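Local structure of type I modular polyketide synthase (Streptomyces albus subsp. albus, 6IYR) at residues A215-S220 / P349-V354; S283-Q288 / V377-A382. The protein probably loads the acyl carrier protein of salinomycin synthase module 8 with an extender unit, acting as an acyltransferase on an acyl-coenzyme A such as malonyl-CoA. One frame throughout, in Å; residues are numbered along the deposited sequence.

Interaction 1 of 2, residues A215-S220 / P349-V354; sequences AVIGHS and PFLSTV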
# COMPACT_ATOMS: atom_id res chain seq x y z
N ALA A 215 13.06 -0.54 2.75
CA ALA A 215 12.45 -0.52 4.07
C ALA A 215 10.94 -0.71 3.96
O ALA A 215 10.36 -0.52 2.88
CB ALA A 215 12.78 0.79 4.79
N VAL A 216 10.35 -1.19 5.05
CA VAL A 216 8.91 -1.32 5.20
C VAL A 216 8.36 -0.49 6.37
O VAL A 216 9.01 -0.25 7.40
CB VAL A 216 8.42 -2.77 5.32
CG1 VAL A 216 8.91 -3.63 4.14
CG2 VAL A 216 8.90 -3.38 6.65
N ILE A 217 7.17 0.02 6.16
CA ILE A 217 6.45 0.73 7.18
C ILE A 217 5.01 0.25 7.15
O ILE A 217 4.45 -0.00 6.10
CB ILE A 217 6.56 2.26 7.13
CG1 ILE A 217 6.08 2.81 5.80
CG2 ILE A 217 7.96 2.72 7.46
CD1 ILE A 217 6.07 4.31 5.80
N GLY A 218 4.45 0.13 8.32
CA GLY A 218 3.09 -0.37 8.47
C GLY A 218 2.27 0.57 9.34
O GLY A 218 2.82 1.38 10.12
N HIS A 219 0.97 0.55 9.10
CA HIS A 219 0.05 1.43 9.79
C HIS A 219 -0.95 0.53 10.53
O HIS A 219 -1.68 -0.24 9.94
CB HIS A 219 -0.64 2.37 8.79
CG HIS A 219 -1.40 3.49 9.44
ND1 HIS A 219 -2.48 3.26 10.25
CD2 HIS A 219 -1.30 4.83 9.30
CE1 HIS A 219 -2.96 4.41 10.67
NE2 HIS A 219 -2.27 5.38 10.10
N SER A 220 -0.89 0.56 11.84
CA SER A 220 -1.67 -0.38 12.65
C SER A 220 -1.48 -1.82 12.19
O SER A 220 -0.37 -2.35 12.25
CB SER A 220 -3.17 0.02 12.64
OG SER A 220 -3.85 -0.62 13.73
N PRO A 349 14.83 -3.79 6.46
CA PRO A 349 14.65 -2.83 7.52
C PRO A 349 13.16 -2.56 7.78
O PRO A 349 12.38 -2.31 6.83
CB PRO A 349 15.34 -1.60 6.97
CG PRO A 349 16.47 -2.15 6.10
CD PRO A 349 15.93 -3.44 5.54
N PHE A 350 12.79 -2.55 9.07
CA PHE A 350 11.41 -2.36 9.54
C PHE A 350 11.38 -1.17 10.50
O PHE A 350 11.98 -1.20 11.59
CB PHE A 350 10.93 -3.65 10.20
CG PHE A 350 9.51 -3.59 10.74
CD1 PHE A 350 9.20 -2.85 11.88
CD2 PHE A 350 8.56 -4.47 10.27
CE1 PHE A 350 7.91 -2.81 12.36
CE2 PHE A 350 7.28 -4.51 10.80
CZ PHE A 350 6.95 -3.68 11.86
N LEU A 351 10.80 -0.07 10.03
CA LEU A 351 10.69 1.13 10.80
C LEU A 351 9.34 1.15 11.53
O LEU A 351 8.29 1.28 10.92
CB LEU A 351 10.89 2.35 9.94
CG LEU A 351 10.70 3.70 10.63
CD1 LEU A 351 11.54 3.81 11.88
CD2 LEU A 351 11.01 4.84 9.66
N SER A 352 9.38 0.94 12.84
CA SER A 352 8.17 0.85 13.66
C SER A 352 7.46 2.18 13.72
O SER A 352 8.04 3.23 14.05
CB SER A 352 8.51 0.40 15.07
OG SER A 352 7.35 0.31 15.88
N THR A 353 6.18 2.14 13.42
CA THR A 353 5.34 3.32 13.62
C THR A 353 4.77 3.31 15.05
O THR A 353 4.07 4.25 15.45
CB THR A 353 4.21 3.35 12.60
OG1 THR A 353 3.46 2.13 12.69
CG2 THR A 353 4.78 3.47 11.20
N VAL A 354 5.14 2.30 15.82
CA VAL A 354 4.84 2.30 17.27
C VAL A 354 5.93 3.02 18.04
O VAL A 354 5.68 4.03 18.72
CB VAL A 354 4.70 0.90 17.85
CG1 VAL A 354 4.35 0.96 19.34
CG2 VAL A 354 3.64 0.12 17.12
O HOH W 1 6.03 0.09 10.58
O HOH W 2 1.19 1.19 13.86

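Interaction 2 of 2, residues S283-Q288 / V377-A382; sequences SVNGPQ and VRFEDA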
# COMPACT_ATOMS: atom_id res chain seq x y z
N SER A 283 -3.97 8.11 15.29
CA SER A 283 -2.93 8.08 14.28
C SER A 283 -2.57 9.46 13.83
O SER A 283 -3.43 10.35 13.81
CB SER A 283 -3.35 7.16 13.10
OG SER A 283 -4.24 7.80 12.23
N VAL A 284 -1.29 9.66 13.58
CA VAL A 284 -0.81 10.88 12.94
C VAL A 284 -0.25 10.53 11.58
O VAL A 284 0.81 9.91 11.49
CB VAL A 284 0.30 11.53 13.77
CG1 VAL A 284 0.77 12.84 13.14
CG2 VAL A 284 -0.19 11.75 15.19
N ASN A 285 -0.96 10.96 10.54
CA ASN A 285 -0.70 10.53 9.18
C ASN A 285 -0.03 11.57 8.30
O ASN A 285 0.42 11.24 7.22
CB ASN A 285 -1.99 10.07 8.56
CG ASN A 285 -2.58 8.92 9.31
OD1 ASN A 285 -1.88 8.17 9.95
ND2 ASN A 285 -3.88 8.89 9.40
N GLY A 286 0.04 12.82 8.76
CA GLY A 286 0.65 13.91 8.00
C GLY A 286 0.63 15.16 8.86
O GLY A 286 -0.03 15.18 9.89
N PRO A 287 1.38 16.19 8.49
CA PRO A 287 1.45 17.39 9.33
C PRO A 287 0.09 18.06 9.60
O PRO A 287 -0.03 18.81 10.56
CB PRO A 287 2.36 18.34 8.52
CG PRO A 287 2.35 17.82 7.13
CD PRO A 287 2.11 16.35 7.22
N GLN A 288 -0.92 17.80 8.77
CA GLN A 288 -2.28 18.33 9.02
C GLN A 288 -3.34 17.25 8.91
O GLN A 288 -4.47 17.49 8.46
CB GLN A 288 -2.60 19.42 8.02
CG GLN A 288 -1.75 20.66 8.19
CD GLN A 288 -2.38 21.66 9.12
OE1 GLN A 288 -1.75 22.11 10.08
NE2 GLN A 288 -3.64 22.00 8.86
N VAL A 377 -0.46 5.58 16.15
CA VAL A 377 0.30 5.18 15.00
C VAL A 377 1.05 6.42 14.56
O VAL A 377 0.46 7.37 14.08
CB VAL A 377 -0.62 4.71 13.86
CG1 VAL A 377 0.18 4.43 12.61
CG2 VAL A 377 -1.44 3.52 14.29
N ARG A 378 2.36 6.42 14.74
CA ARG A 378 3.17 7.57 14.35
C ARG A 378 3.65 7.47 12.90
O ARG A 378 4.83 7.35 12.64
CB ARG A 378 4.33 7.72 15.31
CG ARG A 378 3.92 7.50 16.75
CD ARG A 378 4.92 8.06 17.74
NE ARG A 378 4.50 7.75 19.11
CZ ARG A 378 3.76 8.55 19.87
NH1 ARG A 378 3.43 8.17 21.09
NH2 ARG A 378 3.36 9.73 19.41
N PHE A 379 2.71 7.50 11.98
CA PHE A 379 3.01 7.37 10.57
C PHE A 379 3.81 8.52 9.98
O PHE A 379 4.81 8.29 9.34
CB PHE A 379 1.73 7.13 9.79
CG PHE A 379 1.96 6.78 8.36
CD1 PHE A 379 2.41 5.54 8.01
CD2 PHE A 379 1.70 7.70 7.38
CE1 PHE A 379 2.62 5.22 6.69
CE2 PHE A 379 1.91 7.39 6.06
CZ PHE A 379 2.36 6.14 5.73
N GLU A 380 3.44 9.75 10.31
CA GLU A 380 4.13 10.92 9.78
C GLU A 380 5.58 10.93 10.21
O GLU A 380 6.45 11.25 9.44
CB GLU A 380 3.46 12.22 10.23
CG GLU A 380 4.25 13.46 9.86
CD GLU A 380 3.81 14.71 10.57
OE1 GLU A 380 2.92 14.66 11.42
OE2 GLU A 380 4.38 15.77 10.29
N ASP A 381 5.83 10.56 11.45
CA ASP A 381 7.14 10.52 12.01
C ASP A 381 8.03 9.56 11.26
O ASP A 381 9.15 9.88 10.96
CB ASP A 381 7.00 9.99 13.42
CG ASP A 381 7.67 10.84 14.40
OD1 ASP A 381 6.94 11.45 15.21
OD2 ASP A 381 8.91 10.90 14.38
N ALA A 382 7.51 8.40 10.94
CA ALA A 382 8.25 7.42 10.21
C ALA A 382 8.59 7.93 8.82
O ALA A 382 9.70 7.80 8.37
CB ALA A 382 7.46 6.15 10.11

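Interaction 1 of 2, residues A215-S220 / P349-V354
Val216 and Phe350 form the single bridge by which 349-354 runs alongside strand 215-218, an outermost strand of the four-stranded parallel sheet in the α/β-hydrolase-like core of the acyltransferase. Their touching parts, 215-218 and 349-353, run in roughly the same direction, 29° apart. Packing is tight at Val216 and Ile217, in the middle of the pairing. Val216 uses both of its backbone polar groups, its N donating to Pro349 O (2.9 Å) and its O accepting from Leu351 N (3.2 Å), each bond close to straight. On the side of helix 222-230, Val216 CG2 lies 3.8 Å from Phe350 CD2, obliquely to the ring; chi1 of -55° sets CG1 anti to the carbonyl carbon and leaves CG2 between it and the backbone N, where it also meets Pro349 O. On the side of helix 379-388, Ile217 CG2 rests 3.9 Å from Leu351 CB, the two side chains lying next to each other and pointing the same way. The solvent-exposed end beside this is Pro349, whose ring offers the Ala215 methyl little more than its CB.

Toward Gly218 the backbones separate and direct backbone bonding gives way to water. One water accepts from Gly218 N and donates to Leu351 O, bridging the two backbones where they have no direct bond. Thr353 then turns back toward the strand: chi1 of 56° brings OG1 to 2.8 Å from Gly218 O, with CG2 at 3.1 Å from the same oxygen. This end precedes Ser220, whose backbone strain and hydrogen bond to His323 are consistent with the nucleophile elbow of acyltransferases. The link to that turn is a second water, which accepts from Ser220 N at 3.0 Å and donates to Thr353 OG1 at 2.7 Å.

Interaction 2 of 2, residues S283-Q288 / V377-A382
A parallel bridge between Ser283 and Val377 adds the short strand 377-378 to the edge of the mixed sheet at strand 279-286, just where helix 379-388 begins. Val284 N donates to Val377 O (2.9 Å, 169° at the hydrogen), while Ser283 CB and Val377 CB face each other at 3.7 Å. Arg378 occupies the N-cap position, and the helix's opening turn is tied to the strand as Glu380 N donates to Val284 O at 2.9 Å, tilted 25° from the carbonyl plane. Glu380 carries much of the side-chain contact. CG sits anti to the backbone N (chi1 172°), and the extended chain passes Gly286 to bring OE1 within 3.3 Å of Val284 CG1 and OE2 within 3.5 Å of Pro287 CA. Its charge is met by a salt bridge from OE2 to Arg384. Phe379 turns a ring edge to the strand, with CD2 3.8 Å from Asn285 O, which lies in the ring plane. Asn285 and Gly286 fit a classic beta bulge against the following strand, 289-294. The strand order of this sheet fits the ferredoxin-like small subdomain of polyketide synthase acyltransferases, with 377-378 as an added edge strand.

In the fold
Interactions 1 and 2 lie about 12 Å apart between centres and meet where the large α/β core joins the small subdomain. Thr353 O and Arg378 N, 2.9 Å apart, probably form a backbone hydrogen bond, and Leu351 CD2 packs 3.5 Å from Ala382 O. Nearer the probable active site, His219 NE2 stands 2.8 Å from Asn285 OD1, a probable hydrogen bond, and 3.6 Å from Val377 CG1, which would help to fix the residue preceding Ser220. Val377 also touches His323, the hydrogen-bond partner of Ser220 OG. Together the contacts border the probable Ser-His site, consistent with the cleft between the two subdomains where acyltransferases bind their substrate.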